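DNA replication initiator (Cdc21/Cdc54) (Methanothermobacter thermautotrophicus, PDB 1LTL) probably acts as an ATP-driven helicase on single-stranded DNA in replication, this chain being its N-terminal, zinc-carrying part. Local coordinates at residues R42-D47 with V87-R92; R92-S97 with G241-F246; R121-I126 with Q180-Q185. All blocks are in the same frame, centred on the assembly; numbering follows the deposited sequence.

Contact 1: R42-D47 with V87-R92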
# COMPACT_ATOMS: atom_id res chain seq x y z
N ARG A 42 12.67 -2.63 -50.38
CA ARG A 42 12.81 -3.18 -49.03
C ARG A 42 13.98 -4.16 -48.85
O ARG A 42 14.65 -4.14 -47.82
CB ARG A 42 11.52 -3.89 -48.62
CG ARG A 42 10.27 -3.08 -48.81
CD ARG A 42 9.08 -3.96 -48.59
NE ARG A 42 7.88 -3.35 -49.14
CZ ARG A 42 6.71 -3.96 -49.25
NH1 ARG A 42 6.56 -5.22 -48.84
NH2 ARG A 42 5.68 -3.30 -49.78
N SER A 43 14.20 -5.02 -49.84
CA SER A 43 15.26 -6.03 -49.79
C SER A 43 16.56 -5.67 -50.50
O SER A 43 16.59 -4.83 -51.39
CB SER A 43 14.74 -7.34 -50.38
OG SER A 43 13.58 -7.76 -49.71
N ILE A 44 17.64 -6.34 -50.11
CA ILE A 44 18.96 -6.14 -50.69
C ILE A 44 19.61 -7.49 -50.54
O ILE A 44 20.07 -7.84 -49.46
CB ILE A 44 19.77 -5.13 -49.88
CG1 ILE A 44 19.14 -3.74 -50.04
CG2 ILE A 44 21.24 -5.17 -50.29
CD1 ILE A 44 19.85 -2.66 -49.25
N GLU A 45 19.66 -8.24 -51.63
CA GLU A 45 20.24 -9.59 -51.60
C GLU A 45 21.77 -9.68 -51.57
O GLU A 45 22.43 -8.96 -52.30
CB GLU A 45 19.71 -10.32 -52.80
CG GLU A 45 20.23 -11.68 -52.97
CD GLU A 45 19.62 -12.29 -54.18
OE1 GLU A 45 18.37 -12.27 -54.28
OE2 GLU A 45 20.39 -12.79 -55.03
N VAL A 46 22.35 -10.54 -50.74
CA VAL A 46 23.81 -10.68 -50.71
C VAL A 46 24.24 -12.14 -50.80
O VAL A 46 23.70 -13.00 -50.11
CB VAL A 46 24.46 -10.04 -49.46
CG1 VAL A 46 24.00 -8.61 -49.31
CG2 VAL A 46 24.15 -10.85 -48.23
N ASP A 47 25.22 -12.41 -51.65
CA ASP A 47 25.70 -13.78 -51.82
C ASP A 47 26.61 -14.20 -50.68
O ASP A 47 27.64 -13.57 -50.42
CB ASP A 47 26.43 -13.93 -53.14
CG ASP A 47 26.69 -15.38 -53.49
OD1 ASP A 47 27.42 -16.06 -52.74
OD2 ASP A 47 26.14 -15.84 -54.51
N VAL A 87 15.27 4.12 -43.78
CA VAL A 87 15.13 2.90 -44.58
C VAL A 87 15.48 1.60 -43.87
O VAL A 87 16.65 1.29 -43.62
CB VAL A 87 15.96 2.98 -45.88
CG1 VAL A 87 15.56 1.85 -46.81
CG2 VAL A 87 15.73 4.30 -46.57
N ASP A 88 14.45 0.84 -43.53
CA ASP A 88 14.63 -0.44 -42.87
C ASP A 88 14.71 -1.46 -44.02
O ASP A 88 13.69 -1.97 -44.48
CB ASP A 88 13.42 -0.72 -41.96
CG ASP A 88 13.09 0.44 -41.00
OD1 ASP A 88 13.96 0.82 -40.18
OD2 ASP A 88 11.95 0.97 -41.08
N LEU A 89 15.91 -1.75 -44.50
CA LEU A 89 16.06 -2.70 -45.58
C LEU A 89 16.20 -4.12 -45.08
O LEU A 89 16.67 -4.35 -43.97
CB LEU A 89 17.26 -2.34 -46.44
CG LEU A 89 16.92 -1.28 -47.48
CD1 LEU A 89 18.14 -0.43 -47.75
CD2 LEU A 89 16.40 -1.93 -48.74
N ASN A 90 15.79 -5.07 -45.89
CA ASN A 90 15.90 -6.46 -45.51
C ASN A 90 17.09 -7.08 -46.17
O ASN A 90 17.15 -7.17 -47.39
CB ASN A 90 14.66 -7.22 -45.96
CG ASN A 90 13.43 -6.78 -45.25
OD1 ASN A 90 12.33 -6.94 -45.77
ND2 ASN A 90 13.58 -6.22 -44.06
N ILE A 91 18.07 -7.50 -45.38
CA ILE A 91 19.23 -8.15 -45.96
C ILE A 91 18.88 -9.63 -46.13
O ILE A 91 18.55 -10.30 -45.17
CB ILE A 91 20.46 -8.04 -45.06
CG1 ILE A 91 20.93 -6.59 -44.94
CG2 ILE A 91 21.58 -8.83 -45.67
CD1 ILE A 91 20.06 -5.72 -44.10
N ARG A 92 18.94 -10.14 -47.35
CA ARG A 92 18.63 -11.55 -47.54
C ARG A 92 19.82 -12.29 -48.15
O ARG A 92 20.25 -11.96 -49.25
CB ARG A 92 17.43 -11.71 -48.46
CG ARG A 92 16.24 -10.96 -47.97
CD ARG A 92 15.01 -11.26 -48.77
NE ARG A 92 13.95 -10.35 -48.36
CZ ARG A 92 13.22 -10.49 -47.26
NH1 ARG A 92 13.43 -11.53 -46.47
NH2 ARG A 92 12.30 -9.58 -46.95

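Contact 2: R92-S97 with G241-F246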
# COMPACT_ATOMS: atom_id res chain seq x y z
N ARG A 92 18.94 -10.14 -47.35
CA ARG A 92 18.63 -11.55 -47.54
C ARG A 92 19.82 -12.29 -48.15
O ARG A 92 20.25 -11.96 -49.25
CB ARG A 92 17.43 -11.71 -48.46
CG ARG A 92 16.24 -10.96 -47.97
CD ARG A 92 15.01 -11.26 -48.77
NE ARG A 92 13.95 -10.35 -48.36
CZ ARG A 92 13.22 -10.49 -47.26
NH1 ARG A 92 13.43 -11.53 -46.47
NH2 ARG A 92 12.30 -9.58 -46.95
N PHE A 93 20.34 -13.29 -47.44
CA PHE A 93 21.48 -14.04 -47.95
C PHE A 93 21.13 -15.18 -48.87
O PHE A 93 20.20 -15.92 -48.62
CB PHE A 93 22.29 -14.58 -46.80
CG PHE A 93 22.67 -13.54 -45.84
CD1 PHE A 93 21.71 -12.92 -45.07
CD2 PHE A 93 23.98 -13.12 -45.75
CE1 PHE A 93 22.06 -11.89 -44.22
CE2 PHE A 93 24.34 -12.08 -44.90
CZ PHE A 93 23.38 -11.46 -44.13
N SER A 94 21.90 -15.31 -49.95
CA SER A 94 21.66 -16.39 -50.90
C SER A 94 22.81 -17.40 -50.92
O SER A 94 23.96 -17.05 -50.68
CB SER A 94 21.45 -15.82 -52.29
OG SER A 94 21.14 -16.87 -53.20
N GLY A 95 22.47 -18.65 -51.21
CA GLY A 95 23.47 -19.70 -51.24
C GLY A 95 24.09 -19.94 -49.87
O GLY A 95 25.22 -19.52 -49.59
N ILE A 96 23.34 -20.62 -49.01
CA ILE A 96 23.84 -20.92 -47.68
C ILE A 96 24.25 -22.38 -47.65
O ILE A 96 23.47 -23.27 -48.00
CB ILE A 96 22.76 -20.62 -46.61
CG1 ILE A 96 22.58 -19.11 -46.50
CG2 ILE A 96 23.18 -21.15 -45.24
CD1 ILE A 96 23.81 -18.39 -46.00
N SER A 97 25.49 -22.60 -47.24
CA SER A 97 26.06 -23.94 -47.16
C SER A 97 25.43 -24.78 -46.05
O SER A 97 25.32 -26.01 -46.17
CB SER A 97 27.57 -23.84 -46.93
OG SER A 97 27.83 -22.95 -45.86
N GLY A 241 11.44 -17.43 -42.44
CA GLY A 241 12.06 -17.25 -43.74
C GLY A 241 12.84 -15.98 -43.97
O GLY A 241 12.38 -14.90 -43.62
N ASN A 242 14.03 -16.12 -44.55
CA ASN A 242 14.87 -14.98 -44.86
C ASN A 242 15.01 -14.87 -46.36
O ASN A 242 14.86 -13.80 -46.93
CB ASN A 242 16.27 -15.13 -44.31
CG ASN A 242 17.20 -14.02 -44.81
OD1 ASN A 242 17.42 -13.02 -44.12
ND2 ASN A 242 17.72 -14.19 -46.01
N TYR A 243 15.33 -15.99 -46.99
CA TYR A 243 15.52 -15.99 -48.43
C TYR A 243 14.93 -17.26 -49.01
O TYR A 243 14.99 -18.32 -48.39
CB TYR A 243 17.03 -15.89 -48.73
CG TYR A 243 17.40 -16.01 -50.20
CD1 TYR A 243 16.92 -15.09 -51.14
CD2 TYR A 243 18.16 -17.08 -50.67
CE1 TYR A 243 17.17 -15.24 -52.50
CE2 TYR A 243 18.42 -17.25 -52.03
CZ TYR A 243 17.91 -16.33 -52.94
OH TYR A 243 18.10 -16.51 -54.30
N THR A 244 14.33 -17.13 -50.18
CA THR A 244 13.74 -18.27 -50.85
C THR A 244 14.34 -18.44 -52.23
O THR A 244 14.72 -17.48 -52.89
CB THR A 244 12.23 -18.12 -50.99
OG1 THR A 244 11.60 -18.64 -49.82
CG2 THR A 244 11.71 -18.85 -52.21
N GLU A 245 14.42 -19.70 -52.65
CA GLU A 245 14.99 -20.06 -53.94
C GLU A 245 14.35 -21.34 -54.45
O GLU A 245 13.99 -22.22 -53.67
CB GLU A 245 16.49 -20.27 -53.77
CG GLU A 245 17.23 -20.62 -55.04
CD GLU A 245 18.67 -21.09 -54.77
OE1 GLU A 245 19.42 -20.37 -54.07
OE2 GLU A 245 19.05 -22.18 -55.28
N PHE A 246 14.19 -21.45 -55.76
CA PHE A 246 13.60 -22.65 -56.30
C PHE A 246 14.69 -23.65 -56.68
O PHE A 246 15.84 -23.28 -56.94
CB PHE A 246 12.73 -22.32 -57.49
CG PHE A 246 11.57 -21.45 -57.15
CD1 PHE A 246 11.72 -20.07 -57.06
CD2 PHE A 246 10.31 -22.00 -56.94
CE1 PHE A 246 10.64 -19.26 -56.76
CE2 PHE A 246 9.22 -21.19 -56.64
CZ PHE A 246 9.38 -19.82 -56.55

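Contact 3: R121-I126 with Q180-Q185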
# COMPACT_ATOMS: atom_id res chain seq x y z
N ARG A 121 3.38 -27.10 -49.25
CA ARG A 121 2.12 -27.80 -49.25
C ARG A 121 0.94 -26.84 -49.12
O ARG A 121 0.33 -26.48 -50.11
CB ARG A 121 2.09 -28.82 -48.12
CG ARG A 121 0.88 -29.74 -48.10
CD ARG A 121 0.57 -30.25 -46.67
NE ARG A 121 1.65 -31.07 -46.08
CZ ARG A 121 1.92 -32.34 -46.39
NH1 ARG A 121 1.19 -32.97 -47.31
NH2 ARG A 121 2.91 -32.98 -45.78
N LYS A 122 0.63 -26.41 -47.90
CA LYS A 122 -0.50 -25.51 -47.69
C LYS A 122 -0.10 -24.07 -47.43
O LYS A 122 0.84 -23.81 -46.68
CB LYS A 122 -1.35 -26.00 -46.51
CG LYS A 122 -2.49 -25.06 -46.14
CD LYS A 122 -3.24 -25.51 -44.89
CE LYS A 122 -4.12 -24.38 -44.34
NZ LYS A 122 -4.54 -24.59 -42.91
N THR A 123 -0.82 -23.14 -48.05
CA THR A 123 -0.54 -21.71 -47.89
C THR A 123 -1.67 -20.94 -47.20
O THR A 123 -2.83 -21.04 -47.59
CB THR A 123 -0.23 -21.07 -49.25
OG1 THR A 123 1.15 -21.26 -49.55
CG2 THR A 123 -0.56 -19.60 -49.24
N ASP A 124 -1.33 -20.16 -46.18
CA ASP A 124 -2.33 -19.40 -45.45
C ASP A 124 -2.51 -17.96 -45.93
O ASP A 124 -1.68 -17.42 -46.66
CB ASP A 124 -2.02 -19.37 -43.95
CG ASP A 124 -1.97 -20.77 -43.33
OD1 ASP A 124 -2.99 -21.50 -43.40
OD2 ASP A 124 -0.92 -21.13 -42.78
N GLU A 125 -3.61 -17.35 -45.50
CA GLU A 125 -3.97 -15.98 -45.84
C GLU A 125 -2.93 -15.00 -45.33
O GLU A 125 -2.32 -15.22 -44.28
CB GLU A 125 -5.34 -15.66 -45.23
CG GLU A 125 -5.89 -14.25 -45.51
CD GLU A 125 -6.50 -14.09 -46.91
OE1 GLU A 125 -7.52 -14.76 -47.21
OE2 GLU A 125 -5.94 -13.28 -47.71
N ILE A 126 -2.73 -13.92 -46.06
CA ILE A 126 -1.78 -12.92 -45.63
C ILE A 126 -2.48 -12.00 -44.63
O ILE A 126 -3.57 -11.51 -44.90
CB ILE A 126 -1.28 -12.08 -46.82
CG1 ILE A 126 -0.66 -13.00 -47.88
CG2 ILE A 126 -0.33 -11.01 -46.34
CD1 ILE A 126 -1.72 -13.71 -48.77
N GLN A 180 2.90 -14.05 -43.42
CA GLN A 180 2.19 -15.17 -44.01
C GLN A 180 2.76 -16.50 -43.58
O GLN A 180 3.96 -16.63 -43.36
CB GLN A 180 2.22 -15.09 -45.52
CG GLN A 180 1.62 -16.28 -46.18
CD GLN A 180 1.59 -16.10 -47.66
OE1 GLN A 180 2.38 -15.33 -48.21
NE2 GLN A 180 0.70 -16.81 -48.34
N THR A 181 1.88 -17.49 -43.49
CA THR A 181 2.28 -18.81 -43.05
C THR A 181 2.10 -19.90 -44.07
O THR A 181 1.12 -19.92 -44.80
CB THR A 181 1.47 -19.18 -41.82
OG1 THR A 181 2.05 -18.56 -40.68
CG2 THR A 181 1.44 -20.66 -41.61
N LEU A 182 3.04 -20.83 -44.14
CA LEU A 182 2.86 -21.95 -45.06
C LEU A 182 3.57 -23.15 -44.51
O LEU A 182 4.46 -23.02 -43.68
CB LEU A 182 3.36 -21.61 -46.45
CG LEU A 182 4.83 -21.76 -46.82
CD1 LEU A 182 5.02 -21.14 -48.19
CD2 LEU A 182 5.72 -21.05 -45.83
N LYS A 183 3.12 -24.32 -44.95
CA LYS A 183 3.68 -25.61 -44.55
C LYS A 183 4.68 -26.08 -45.59
O LYS A 183 4.38 -26.11 -46.78
CB LYS A 183 2.58 -26.66 -44.42
CG LYS A 183 1.91 -26.71 -43.07
CD LYS A 183 2.96 -26.91 -41.97
CE LYS A 183 2.34 -26.93 -40.58
NZ LYS A 183 1.71 -25.63 -40.26
N LEU A 184 5.87 -26.46 -45.14
CA LEU A 184 6.91 -26.94 -46.02
C LEU A 184 7.09 -28.43 -45.76
O LEU A 184 7.47 -28.81 -44.66
CB LEU A 184 8.22 -26.21 -45.73
CG LEU A 184 9.37 -26.68 -46.61
CD1 LEU A 184 9.07 -26.33 -48.06
CD2 LEU A 184 10.67 -26.04 -46.14
N GLN A 185 6.84 -29.25 -46.77
CA GLN A 185 6.97 -30.71 -46.64
C GLN A 185 8.32 -31.18 -47.11
O GLN A 185 8.87 -30.65 -48.08
CB GLN A 185 5.88 -31.37 -47.47
CG GLN A 185 5.94 -32.87 -47.51
CD GLN A 185 4.98 -33.41 -48.56
OE1 GLN A 185 5.30 -33.42 -49.76
NE2 GLN A 185 3.79 -33.82 -48.12

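Contact 1: R42-D47 with V87-R92
Arg92 and Ser43 meet on one face of a small parallel sheet, where NE of the arginine donates to Ser43 OG at 2.9 Å. The bond is fairly straight (165° at the hydrogen), and the hydroxyl sits at the edge of the guanidinium, only 8° out of its plane. In Arg92, chi1 (-55°) puts CG anti to the carbonyl carbon and the chain runs extended to NE, beside Ser43; one face of the guanidinium lies over Asn90 CB, 3.3 Å from its plane and offset toward the rim. On the opposite face, which carries Ile44 and Ile91, Ile44 and Leu89 cross at about a right angle, Ile44 CG1 resting 3.5 Å from Leu89 CD2. Farther along, Val46 CG2 approaches Ile91 CG2 at 4.2 Å. Branched aliphatic residues suit this buried face, while Ser43, Glu45 and Arg92 suit the more polar one.

The backbones hold the register. Ile44 N donates to Asn90 O at 2.9 Å, Val46 N to Arg92 O at 2.9 Å, and Arg92 N more weakly to Ile44 O. Ile44 thus bonds to the residues flanking Ile91, the signature of parallel strands. The two strands, 43-47 and 90-94, form a two-stranded parallel sheet in the MCM N-terminal domain, and a largely helical crossover connects them.

Helices 25-37 and 66-77 cover the aliphatic face: Ala34 and Ile77 both touch Ile44 and Leu89, and Ala73 touches Ile91. Over the polar face, Asp207 takes a salt bridge from Arg92 NH2 and is also hydrogen-bonded to Ser43 OG, which should fix the guanidinium's rotation, while Arg92 NH1 reaches Asn242 O. Arg42, whose backbone borders Leu89, sends its own guanidinium to Asp206.

Contact 2: R92-S97 with G241-F246
Asn242, Arg92 and Tyr243 bury the most surface here. The arginine meets the backbone of Asn242: its NH1 donates to Asn242 O at 2.7 Å, with 157° at the hydrogen and the oxygen near the guanidinium plane, at its edge. The aliphatic part of Arg92 follows the same carbonyl, CG standing 3.3 Å from Asn242 O. A long side chain with several N-H groups suits a place where three acceptors lie round one guanidinium: Ser43 OG at NE, Asp207 at NH2 and Asn242 O at NH1. An alanine here would probably leave Asn242 O without this donor and Asp207 without its positive mate, and open a gap beside the strand end.

Asn242 turns its amide toward the main chain of Arg92 and Phe93, with CG 3.9 Å from Arg92 CA, and it also touches Ile70 of helix 66-77. Asn242 and Tyr243 form a classic beta bulge, both facing Thr221 on the neighbouring strand of the OB-fold barrel. The contact joins the end of barrel strand 234-243 to strand 90-94 of the N-terminal domain's two-stranded sheet. The short segments cross at -59° without any backbone pairing between them, so the joining is done by side chains set against the other segment's main chain and side chains.

Tyr243 has CG anti to its backbone N (chi1 175°), which starts the ring toward Phe93 and Ser94. The ring lies obliquely to what it meets: Tyr243 CD2 is 3.1 Å from Phe93 O, while Ser94 CB sits 3.4 Å from Tyr243 CE2. A broad ring with a polar tip fits this partly exposed border, and a small serine lets it come close. Phe93 points its own side chain away from Tyr243, where it touches Leu51 and Ile70 of the helices and Val46 of strand 43-47.

Contact 3: R121-I126 with Q180-Q185
Lys122 and Lys183 sit across from each other in an antiparallel strand pair of the OB-fold barrel, where strand 113-137 runs beside strand 175-185. Backbone hydrogen bonds set the register. Arg121 N donates to Lys183 O at 2.8 Å, Lys183 N to Lys122 O at 2.9 Å, and Asp124 N to Thr181 O at 2.8 Å, the last nearly along the C=O axis. The last two flank Thr123 and Leu182, a non-hydrogen-bonded pair.

Packing is modest. Thr123 OG1 lies 3.8 Å from Leu182 CB, where a beta-branched threonine fits the strand, while the leucine turns to Val202 and Val120 in the barrel. Ile126 CG1 lies 3.8 Å from Gln180 CD, and its side chain also packs on Arg106 of a neighbouring subunit.

Several charged residues lie at this surface contact. Lys122 NZ forms a salt bridge with Asp124 OD1 in its own segment, and Lys183 NZ turns to Thr201. In Arg121, chi3 (-62°) bends the chain at NE, which is bonded to Gln199 OE1. Gln185 NE2 is modelled over one face of the Arg121 guanidinium, the planes 83° apart, a closeness that is doubtful; both are donors and do not hydrogen-bond.

One side chain hydrogen-bonds across the two segments. Gln180, extended with CG anti to its backbone N (chi1 175°), carries its amide to the carbonyl of Asp124. Such a long amide can donate and accept at once: OE1 accepts from Asp210 N, and NE2 gives a hydrogen bond to Asp124 O at 3.0 Å.

Contacts 1 and 2 are neighbours, their centres 12 Å apart, and Arg92 belongs to both, since strand 90-94 first pairs with 43-47 and then meets 241-246. They also touch directly: Val46 O lies 2.9 Å from Ser94 N, probably hydrogen-bonded, and Val46 CG2 packs against Phe93 CD2. Contact 3 lies in the barrel. Its centre is about 18 Å from that of contact 2 and 23 Å from that of contact 1, with nearest atoms about 7 and 9 Å away. Contact 2 therefore links the helical domain to the barrel in which contact 3 lies. All three lie away from the zinc site of Cys137, Cys140, Cys159 and Cys162.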